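Local coordinates for protein probable histone-lysine N-methyltransferase, H3 lysine-9 specific SUVH9 (Arabidopsis thaliana, PDB 4NJ5) that takes part in gene silencing and RNA-directed DNA methylation, where it may bind methylated DNA and recruit RNA polymerase V, and apparently lacks methyltransferase activity, at residues A[84-89]-A[187-192]; A[176-181]-A[227-232]; A[277-282]-A[453-458]. All coordinates share one frame; numbering follows the deposited sequence.

Contact 1: residues A[84-89]-A[187-192]; sequences FFFRFE and SSRVYV
Tyr191 lays the phenol end of its ring across the aliphatic chain of Arg87. Arg87 CD sits 3.2 Å from Tyr191 OH and 3.3 Å from Tyr191 CZ, which is tight packing. A bend at chi2 (-70°) places CD there. The two side chains cross at about a right angle, and the ring and guanidinium planes are turned 80° apart. The Arg87 guanidinium passes on to backbone carbonyls elsewhere: NH1 donates to Ser101 O and NH2 to His98 O. The Tyr191 and Phe84 side chains share one face of the sheet. There Phe84 CB and Tyr191 CB lie 4.1 Å apart.

Phe84 and Tyr191 form an antiparallel hydrogen-bonded pair. Phe84 N to Tyr191 O and Tyr191 N to Phe84 O both measure 2.6 Å. This pair joins the short strand 83-84 to the start of strand 190-206, in the sheet of the SRA (YDG) domain. The chain then leaves the sheet and turns into helix 87-92. Glu89 holds this turn by accepting a hydrogen bond from Phe85 N on OE1, while its OE2 forms a salt bridge with Arg20 of helix 8-35.

At the turn, Phe85 O meets two side chains. Arg189 NH1 reaches Phe85 O at 3.0 Å by a nearly straight bond (165°), lying in both the carbonyl and the guanidinium plane. Ser187 OG comes within 2.8 Å of Phe85 O as well. Arg189 NH2 makes a salt bridge with Asp48 of helix 46-60, which ties that helix to this corner. Phe86 crosses Arg189 at about a right angle. Ser187 CB touches the Phe86 ring at CE2 and CZ, with OG over one face. Phe85 lies side by side with Val190, and its rim atom CE1 is 4.0 Å from Val190 CG2.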
loop_
_atom_site.group_PDB
_atom_site.type_symbol
_atom_site.label_atom_id
_atom_site.label_comp_id
_atom_site.label_asym_id
_atom_site.label_seq_id
_atom_site.Cartn_x
_atom_site.Cartn_y
_atom_site.Cartn_z
ATOM N N PHE A 84 2.072 -4.969 6.267
ATOM C CA PHE A 84 0.762 -5.577 6.448
ATOM C C PHE A 84 0.003 -4.792 7.511
ATOM O O PHE A 84 0.615 -4.149 8.364
ATOM C CB PHE A 84 0.917 -7.042 6.857
ATOM C CG PHE A 84 1.732 -7.847 5.889
ATOM C CD1 PHE A 84 3.108 -7.934 6.024
ATOM C CD2 PHE A 84 1.125 -8.498 4.828
ATOM C CE1 PHE A 84 3.859 -8.660 5.122
ATOM C CE2 PHE A 84 1.871 -9.229 3.926
ATOM C CZ PHE A 84 3.241 -9.309 4.073
ATOM N N PHE A 85 -1.324 -4.843 7.468
ATOM C CA PHE A 85 -2.132 -4.007 8.356
ATOM C C PHE A 85 -2.916 -4.787 9.406
ATOM O O PHE A 85 -3.473 -4.202 10.330
ATOM C CB PHE A 85 -3.082 -3.137 7.538
ATOM C CG PHE A 85 -2.384 -2.259 6.548
ATOM C CD1 PHE A 85 -1.584 -1.214 6.978
ATOM C CD2 PHE A 85 -2.526 -2.476 5.185
ATOM C CE1 PHE A 85 -0.937 -0.396 6.068
ATOM C CE2 PHE A 85 -1.885 -1.661 4.268
ATOM C CZ PHE A 85 -1.088 -0.620 4.710
ATOM N N PHE A 86 -2.961 -6.105 9.258
ATOM C CA PHE A 86 -3.717 -6.942 10.176
ATOM C C PHE A 86 -2.950 -8.212 10.509
ATOM O O PHE A 86 -2.181 -8.719 9.688
ATOM C CB PHE A 86 -5.076 -7.310 9.572
ATOM C CG PHE A 86 -5.914 -6.126 9.175
ATOM C CD1 PHE A 86 -5.937 -5.687 7.860
ATOM C CD2 PHE A 86 -6.689 -5.457 10.113
ATOM C CE1 PHE A 86 -6.711 -4.603 7.485
ATOM C CE2 PHE A 86 -7.469 -4.368 9.744
ATOM C CZ PHE A 86 -7.479 -3.942 8.427
ATOM N N ARG A 87 -3.164 -8.729 11.715
ATOM C CA ARG A 87 -2.549 -9.983 12.124
ATOM C C ARG A 87 -2.960 -11.142 11.223
ATOM O O ARG A 87 -2.132 -11.943 10.822
ATOM C CB ARG A 87 -2.901 -10.302 13.575
ATOM C CG ARG A 87 -2.327 -9.350 14.593
ATOM C CD ARG A 87 -0.831 -9.508 14.703
ATOM N NE ARG A 87 -0.405 -9.861 16.053
ATOM C CZ ARG A 87 -0.081 -11.091 16.433
ATOM N NH1 ARG A 87 0.295 -11.331 17.679
ATOM N NH2 ARG A 87 -0.132 -12.078 15.557
ATOM N N PHE A 88 -4.246 -11.222 10.907
ATOM C CA PHE A 88 -4.771 -12.330 10.114
ATOM C C PHE A 88 -4.141 -12.338 8.726
ATOM O O PHE A 88 -3.892 -13.397 8.134
ATOM C CB PHE A 88 -6.285 -12.214 9.999
ATOM C CG PHE A 88 -7.016 -13.494 10.278
ATOM C CD1 PHE A 88 -7.122 -14.472 9.305
ATOM C CD2 PHE A 88 -7.611 -13.710 11.510
ATOM C CE1 PHE A 88 -7.809 -15.647 9.557
ATOM C CE2 PHE A 88 -8.296 -14.878 11.763
ATOM C CZ PHE A 88 -8.397 -15.848 10.782
ATOM N N GLU A 89 -3.885 -11.138 8.218
ATOM C CA GLU A 89 -3.195 -10.962 6.950
ATOM C C GLU A 89 -1.877 -11.741 6.944
ATOM O O GLU A 89 -1.523 -12.364 5.944
ATOM C CB GLU A 89 -2.941 -9.471 6.702
ATOM C CG GLU A 89 -2.500 -9.136 5.301
ATOM C CD GLU A 89 -2.469 -7.639 5.041
ATOM O OE1 GLU A 89 -2.751 -6.859 5.978
ATOM O OE2 GLU A 89 -2.158 -7.242 3.897
ATOM N N SER A 187 -5.861 0.600 8.911
ATOM C CA SER A 187 -5.969 0.132 10.292
ATOM C C SER A 187 -5.159 0.988 11.263
ATOM O O SER A 187 -4.538 1.972 10.873
ATOM C CB SER A 187 -5.536 -1.331 10.408
ATOM O OG SER A 187 -4.128 -1.451 10.334
ATOM N N SER A 188 -5.161 0.594 12.530
ATOM C CA SER A 188 -4.481 1.351 13.577
ATOM C C SER A 188 -2.991 1.019 13.705
ATOM O O SER A 188 -2.266 1.693 14.437
ATOM C CB SER A 188 -5.185 1.148 14.922
ATOM O OG SER A 188 -5.308 -0.233 15.232
ATOM N N ARG A 189 -2.530 -0.010 12.998
ATOM C CA ARG A 189 -1.124 -0.402 13.091
ATOM C C ARG A 189 -0.552 -0.936 11.780
ATOM O O ARG A 189 -1.288 -1.265 10.852
ATOM C CB ARG A 189 -0.920 -1.435 14.209
ATOM C CG ARG A 189 -1.005 -2.893 13.757
ATOM C CD ARG A 189 -2.383 -3.259 13.222
ATOM N NE ARG A 189 -3.388 -3.342 14.275
ATOM C CZ ARG A 189 -4.659 -3.666 14.067
ATOM N NH1 ARG A 189 -5.084 -3.934 12.838
ATOM N NH2 ARG A 189 -5.506 -3.723 15.087
ATOM N N VAL A 190 0.772 -1.030 11.725
ATOM C CA VAL A 190 1.470 -1.583 10.575
ATOM C C VAL A 190 2.357 -2.754 11.010
ATOM O O VAL A 190 3.110 -2.642 11.982
ATOM C CB VAL A 190 2.336 -0.503 9.879
ATOM C CG1 VAL A 190 3.316 -1.135 8.904
ATOM C CG2 VAL A 190 1.452 0.517 9.173
ATOM N N TYR A 191 2.248 -3.878 10.304
ATOM C CA TYR A 191 3.149 -5.010 10.520
ATOM C C TYR A 191 4.150 -5.097 9.382
ATOM O O TYR A 191 3.772 -5.137 8.211
ATOM C CB TYR A 191 2.378 -6.329 10.655
ATOM C CG TYR A 191 1.452 -6.341 11.842
ATOM C CD1 TYR A 191 1.956 -6.338 13.134
ATOM C CD2 TYR A 191 0.076 -6.328 11.674
ATOM C CE1 TYR A 191 1.115 -6.328 14.226
ATOM C CE2 TYR A 191 -0.774 -6.321 12.758
ATOM C CZ TYR A 191 -0.250 -6.316 14.033
ATOM O OH TYR A 191 -1.094 -6.307 15.119
ATOM N N VAL A 192 5.433 -5.114 9.728
ATOM C CA VAL A 192 6.475 -5.168 8.717
ATOM C C VAL A 192 7.389 -6.372 8.927
ATOM O O VAL A 192 7.785 -6.684 10.048
ATOM C CB VAL A 192 7.287 -3.850 8.660
ATOM C CG1 VAL A 192 7.979 -3.575 9.988
ATOM C CG2 VAL A 192 8.290 -3.890 7.514
#

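Contact 2: residues A[176-181]-A[227-232]; sequences VIRGLK and MGSSVL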
loop_
_atom_site.group_PDB
_atom_site.type_symbol
_atom_site.label_atom_id
_atom_site.label_comp_id
_atom_site.label_asym_id
_atom_site.label_seq_id
_atom_site.Cartn_x
_atom_site.Cartn_y
_atom_site.Cartn_z
ATOM N N VAL A 176 10.940 -12.772 11.914
ATOM C CA VAL A 176 10.535 -11.714 12.827
ATOM C C VAL A 176 9.620 -10.728 12.112
ATOM O O VAL A 176 9.992 -10.154 11.087
ATOM C CB VAL A 176 11.747 -10.949 13.385
ATOM C CG1 VAL A 176 11.298 -9.656 14.058
ATOM C CG2 VAL A 176 12.523 -11.826 14.353
ATOM N N ILE A 177 8.418 -10.546 12.647
ATOM C CA ILE A 177 7.511 -9.532 12.132
ATOM C C ILE A 177 7.298 -8.470 13.200
ATOM O O ILE A 177 6.844 -8.770 14.310
ATOM C CB ILE A 177 6.144 -10.106 11.717
ATOM C CG1 ILE A 177 6.280 -11.028 10.502
ATOM C CG2 ILE A 177 5.176 -8.968 11.395
ATOM C CD1 ILE A 177 6.677 -12.455 10.836
ATOM N N ARG A 178 7.635 -7.229 12.872
ATOM C CA ARG A 178 7.504 -6.153 13.839
ATOM C C ARG A 178 6.163 -5.438 13.718
ATOM O O ARG A 178 5.708 -5.123 12.618
ATOM C CB ARG A 178 8.679 -5.173 13.749
ATOM C CG ARG A 178 9.446 -5.054 15.063
ATOM C CD ARG A 178 10.631 -4.113 14.975
ATOM N NE ARG A 178 11.807 -4.754 14.392
ATOM C CZ ARG A 178 12.869 -5.152 15.087
ATOM N NH1 ARG A 178 13.892 -5.721 14.463
ATOM N NH2 ARG A 178 12.915 -4.979 16.402
ATOM N N GLY A 179 5.526 -5.212 14.862
ATOM C CA GLY A 179 4.281 -4.469 14.922
ATOM C C GLY A 179 4.527 -3.064 15.436
ATOM O O GLY A 179 5.145 -2.875 16.486
ATOM N N LEU A 180 4.050 -2.074 14.690
ATOM C CA LEU A 180 4.304 -0.676 15.029
ATOM C C LEU A 180 3.022 0.146 14.946
ATOM O O LEU A 180 2.230 -0.022 14.015
ATOM C CB LEU A 180 5.347 -0.074 14.075
ATOM C CG LEU A 180 6.763 -0.657 13.968
ATOM C CD1 LEU A 180 6.798 -1.957 13.168
ATOM C CD2 LEU A 180 7.711 0.362 13.351
ATOM N N LYS A 181 2.809 1.033 15.914
ATOM C CA LYS A 181 1.740 2.007 15.773
ATOM C C LYS A 181 2.196 2.988 14.716
ATOM O O LYS A 181 3.051 3.834 14.968
ATOM C CB LYS A 181 1.441 2.746 17.077
ATOM C CG LYS A 181 0.382 3.831 16.895
ATOM C CD LYS A 181 0.098 4.608 18.175
ATOM C CE LYS A 181 -0.688 3.766 19.170
ATOM N NZ LYS A 181 -1.900 3.166 18.539
ATOM N N MET A 227 16.170 -3.836 7.050
ATOM C CA MET A 227 14.897 -4.093 7.701
ATOM C C MET A 227 13.863 -3.038 7.326
ATOM O O MET A 227 14.186 -1.860 7.176
ATOM C CB MET A 227 15.070 -4.135 9.218
ATOM C CG MET A 227 15.821 -5.349 9.711
ATOM S SD MET A 227 15.881 -5.449 11.507
ATOM C CE MET A 227 16.655 -3.877 11.885
ATOM N N GLY A 228 12.618 -3.474 7.178
ATOM C CA GLY A 228 11.527 -2.574 6.862
ATOM C C GLY A 228 11.195 -1.623 7.995
ATOM O O GLY A 228 10.797 -0.485 7.750
ATOM N N SER A 229 11.350 -2.077 9.238
ATOM C CA SER A 229 11.068 -1.212 10.384
ATOM C C SER A 229 12.011 -0.001 10.415
ATOM O O SER A 229 11.607 1.109 10.771
ATOM C CB SER A 229 11.111 -1.998 11.705
ATOM O OG SER A 229 12.339 -2.681 11.884
ATOM N N SER A 230 13.260 -0.220 10.012
ATOM C CA SER A 230 14.234 0.860 9.899
ATOM C C SER A 230 13.801 1.883 8.850
ATOM O O SER A 230 13.897 3.094 9.068
ATOM C CB SER A 230 15.610 0.297 9.546
ATOM O OG SER A 230 16.025 -0.657 10.508
ATOM N N VAL A 231 13.325 1.382 7.714
ATOM C CA VAL A 231 12.820 2.236 6.645
ATOM C C VAL A 231 11.621 3.053 7.135
ATOM O O VAL A 231 11.501 4.245 6.840
ATOM C CB VAL A 231 12.447 1.402 5.393
ATOM C CG1 VAL A 231 11.880 2.291 4.300
ATOM C CG2 VAL A 231 13.669 0.639 4.879
ATOM N N LEU A 232 10.749 2.406 7.904
ATOM C CA LEU A 232 9.579 3.066 8.476
ATOM C C LEU A 232 9.978 4.226 9.383
ATOM O O LEU A 232 9.502 5.361 9.217
ATOM C CB LEU A 232 8.734 2.061 9.267
ATOM C CG LEU A 232 7.452 1.503 8.640
ATOM C CD1 LEU A 232 7.397 1.775 7.155
ATOM C CD2 LEU A 232 7.333 0.010 8.904
#
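Arg178 and Ser229 carry the polar part of this contact, and Asp194 of strand 190-206 joins them. The Arg178 chain is extended at chi2 and bends at chi3 (-82°), which places NE. Arg178 NE comes to 3.3 Å from Ser229 OG. Both groups also meet one oxygen: Asp194 OD2 takes a salt bridge from Arg178 NE and a hydrogen bond from Ser229 OG. Arg178 NH1 has a second acid, Asp135. The two acids probably balance the charge of the guanidinium and fix its rotation.

The thioether of Met227 adds a softer contact. Met227 SD lies 3.6 Å from Arg178 NH1, obliquely placed to the guanidinium. Met227 holds the N-cap position, just ahead of the helix.

Apolar contact is thin and lies further along the strand. Leu180 CD2 comes to 4.5 Å from Leu232 CD2, a loose contact, and reaches Ser229 CB at the same distance. Val192 of the neighbouring strand lies against both leucines, so the pair packs over the sheet.

The first turn of helix 228-240 thus rests on strand 174-180. The axes of 228-232 and 176-180 approach to 9.9 Å and run 24° from parallel. This is typical alpha/beta packing, a helix laid along a sheet face, here on the SRA domain sheet.

Contact 3: residues A[277-282]-A[453-458]; sequences LYYEYL and KMRNVA
Tyr279 and Arg455 stack flat. The guanidinium of Arg455 lies on one face of the Tyr279 ring, with centres 4.2 Å apart and planes at 17°, and this is also a cation-pi contact. NE sits toward the rim near CE1. Arg455 CD lies over the middle of the same face, 3.7 Å from the ring centroid of Tyr279, as a CH-pi contact. Lys453 O sits at the ring edge, in plane. Arg455 has a second aromatic partner in Tyr460, and its NE is held by Val451 O.

The Tyr281 ring has Arg455 O and Asn456 CA over one face. Asn456 CA makes a CH-pi contact, 3.9 Å from the ring centroid of Tyr281. With CG of Tyr281 anti to its backbone N (chi1 -164°), the ring comes back toward 453-458. At the far end of the ring, OH accepts Val457 N at 3.3 Å and is also bonded to Glu260. An alanine in place of Tyr281 would probably leave Val457 N and Glu260 without this partner and open a gap beside Asn456. The Asn456 amide is fixed by Glu389 O and Ala391 N.

The backbones pair in parallel. Glu280 N binds Lys453 O at 3.0 Å, and Leu282 N binds Arg455 O at 3.0 Å. Between them, Arg455 N to Glu280 O is weak. Met454 lies side by side with Glu280, and Met454 CE meets Leu282 CD2 at 3.9 Å.

The result is a two-stranded parallel sheet, 280-281 with 454-455, joining the Pre-SET region to the SET domain. It borders the four-stranded sheet: Tyr281 and Val457 both touch Val264 of strand 264-267, and Val457 also reaches Leu363 and Val365 of strand 363-367.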
loop_
_atom_site.group_PDB
_atom_site.type_symbol
_atom_site.label_atom_id
_atom_site.label_comp_id
_atom_site.label_asym_id
_atom_site.label_seq_id
_atom_site.Cartn_x
_atom_site.Cartn_y
_atom_site.Cartn_z
ATOM N N LEU A 277 13.141 22.361 -9.963
ATOM C CA LEU A 277 12.892 23.738 -9.541
ATOM C C LEU A 277 12.522 24.638 -10.720
ATOM O O LEU A 277 11.710 25.551 -10.593
ATOM C CB LEU A 277 14.131 24.295 -8.839
ATOM C CG LEU A 277 14.094 24.516 -7.325
ATOM C CD1 LEU A 277 13.170 23.530 -6.639
ATOM C CD2 LEU A 277 15.494 24.419 -6.740
ATOM N N TYR A 278 13.103 24.353 -11.876
ATOM C CA TYR A 278 12.968 25.201 -13.053
ATOM C C TYR A 278 11.657 25.049 -13.839
ATOM O O TYR A 278 11.400 25.809 -14.764
ATOM C CB TYR A 278 14.186 24.987 -13.947
ATOM C CG TYR A 278 15.484 25.257 -13.230
ATOM C CD1 TYR A 278 15.648 26.407 -12.476
ATOM C CD2 TYR A 278 16.534 24.351 -13.283
ATOM C CE1 TYR A 278 16.829 26.661 -11.813
ATOM C CE2 TYR A 278 17.721 24.598 -12.621
ATOM C CZ TYR A 278 17.857 25.755 -11.890
ATOM O OH TYR A 278 19.025 26.018 -11.224
ATOM N N TYR A 279 10.837 24.069 -13.481
ATOM C CA TYR A 279 9.489 24.005 -14.036
ATOM C C TYR A 279 8.599 24.917 -13.207
ATOM O O TYR A 279 8.908 25.213 -12.051
ATOM C CB TYR A 279 8.920 22.583 -13.989
ATOM C CG TYR A 279 9.697 21.567 -14.792
ATOM C CD1 TYR A 279 9.435 21.370 -16.142
ATOM C CD2 TYR A 279 10.678 20.789 -14.193
ATOM C CE1 TYR A 279 10.144 20.433 -16.875
ATOM C CE2 TYR A 279 11.387 19.854 -14.915
ATOM C CZ TYR A 279 11.118 19.679 -16.255
ATOM O OH TYR A 279 11.829 18.745 -16.974
ATOM N N GLU A 280 7.494 25.365 -13.790
ATOM C CA GLU A 280 6.469 26.029 -13.007
ATOM C C GLU A 280 5.538 24.946 -12.494
ATOM O O GLU A 280 4.954 24.200 -13.281
ATOM C CB GLU A 280 5.697 27.039 -13.851
ATOM C CG GLU A 280 4.466 27.593 -13.157
ATOM C CD GLU A 280 3.704 28.579 -14.015
ATOM O OE1 GLU A 280 4.341 29.305 -14.807
ATOM O OE2 GLU A 280 2.463 28.620 -13.897
ATOM N N TYR A 281 5.414 24.845 -11.176
ATOM C CA TYR A 281 4.578 23.811 -10.587
ATOM C C TYR A 281 3.105 24.060 -10.889
ATOM O O TYR A 281 2.616 25.182 -10.770
ATOM C CB TYR A 281 4.799 23.704 -9.077
ATOM C CG TYR A 281 4.260 22.414 -8.509
ATOM C CD1 TYR A 281 5.084 21.309 -8.345
ATOM C CD2 TYR A 281 2.920 22.290 -8.163
ATOM C CE1 TYR A 281 4.592 20.125 -7.838
ATOM C CE2 TYR A 281 2.418 21.111 -7.659
ATOM C CZ TYR A 281 3.258 20.030 -7.498
ATOM O OH TYR A 281 2.759 18.850 -6.996
ATOM N N LEU A 282 2.409 22.998 -11.281
ATOM C CA LEU A 282 0.998 23.082 -11.626
ATOM C C LEU A 282 0.255 21.901 -11.010
ATOM O O LEU A 282 0.441 20.758 -11.427
ATOM C CB LEU A 282 0.832 23.086 -13.144
ATOM C CG LEU A 282 -0.604 23.138 -13.665
ATOM C CD1 LEU A 282 -1.312 24.405 -13.192
ATOM C CD2 LEU A 282 -0.631 23.030 -15.182
ATOM N N LYS A 453 7.013 22.306 -19.376
ATOM C CA LYS A 453 7.023 23.648 -18.807
ATOM C C LYS A 453 6.299 23.699 -17.474
ATOM O O LYS A 453 6.824 24.206 -16.490
ATOM C CB LYS A 453 6.386 24.637 -19.792
ATOM C CG LYS A 453 7.144 24.816 -21.092
ATOM C CD LYS A 453 6.435 25.795 -22.018
ATOM C CE LYS A 453 7.241 26.055 -23.281
ATOM N NZ LYS A 453 8.592 26.591 -22.966
ATOM N N MET A 454 5.083 23.170 -17.463
ATOM C CA MET A 454 4.261 23.151 -16.265
ATOM C C MET A 454 3.862 21.718 -15.938
ATOM O O MET A 454 3.371 20.989 -16.805
ATOM C CB MET A 454 3.031 24.043 -16.450
ATOM C CG MET A 454 3.395 25.517 -16.644
ATOM S SD MET A 454 2.183 26.479 -17.572
ATOM C CE MET A 454 0.794 26.462 -16.439
ATOM N N ARG A 455 4.096 21.318 -14.691
ATOM C CA ARG A 455 3.904 19.939 -14.259
ATOM C C ARG A 455 3.856 19.866 -12.739
ATOM O O ARG A 455 4.287 20.794 -12.052
ATOM C CB ARG A 455 5.066 19.081 -14.750
ATOM C CG ARG A 455 6.421 19.701 -14.448
ATOM C CD ARG A 455 7.517 18.667 -14.395
ATOM N NE ARG A 455 7.803 18.080 -15.699
ATOM C CZ ARG A 455 8.491 16.955 -15.865
ATOM N NH1 ARG A 455 8.945 16.295 -14.808
ATOM N NH2 ARG A 455 8.714 16.485 -17.083
ATOM N N ASN A 456 3.335 18.757 -12.220
ATOM C CA ASN A 456 3.328 18.496 -10.784
ATOM C C ASN A 456 4.278 17.351 -10.436
ATOM O O ASN A 456 5.034 16.880 -11.289
ATOM C CB ASN A 456 1.922 18.149 -10.304
ATOM C CG ASN A 456 1.470 16.767 -10.759
ATOM O OD1 ASN A 456 1.847 16.295 -11.834
ATOM N ND2 ASN A 456 0.654 16.114 -9.940
ATOM N N VAL A 457 4.218 16.901 -9.186
ATOM C CA VAL A 457 5.101 15.851 -8.683
ATOM C C VAL A 457 5.017 14.574 -9.525
ATOM O O VAL A 457 6.039 13.949 -9.833
ATOM C CB VAL A 457 4.807 15.542 -7.186
ATOM C CG1 VAL A 457 3.327 15.214 -6.972
ATOM C CG2 VAL A 457 5.699 14.420 -6.668
ATOM N N ALA A 458 3.798 14.227 -9.930
ATOM C CA ALA A 458 3.522 12.982 -10.644
ATOM C C ALA A 458 4.293 12.846 -11.955
ATOM O O ALA A 458 4.480 11.741 -12.459
ATOM C CB ALA A 458 2.027 12.842 -10.895
#

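In the fold
From the N terminus, contact 1 opens at residues 84-89 and contact 2 at 176-181. Contact 1 closes at 187-192, then contact 2 at 227-232, so the two loops cross. They share one sheet, in which strands 174-180 and 190-206 are neighbours. Val192 O to Arg178 N and Val190 N to Leu180 O link them directly. Together they bind the turn into helix 87-92 and the start of helix 228-240 to the SRA sheet. Contact 3 follows in series. It closes a long loop that contains the zinc-binding cysteines. Its centre is about 36 Å from that of contact 1 and 34 Å from that of contact 2.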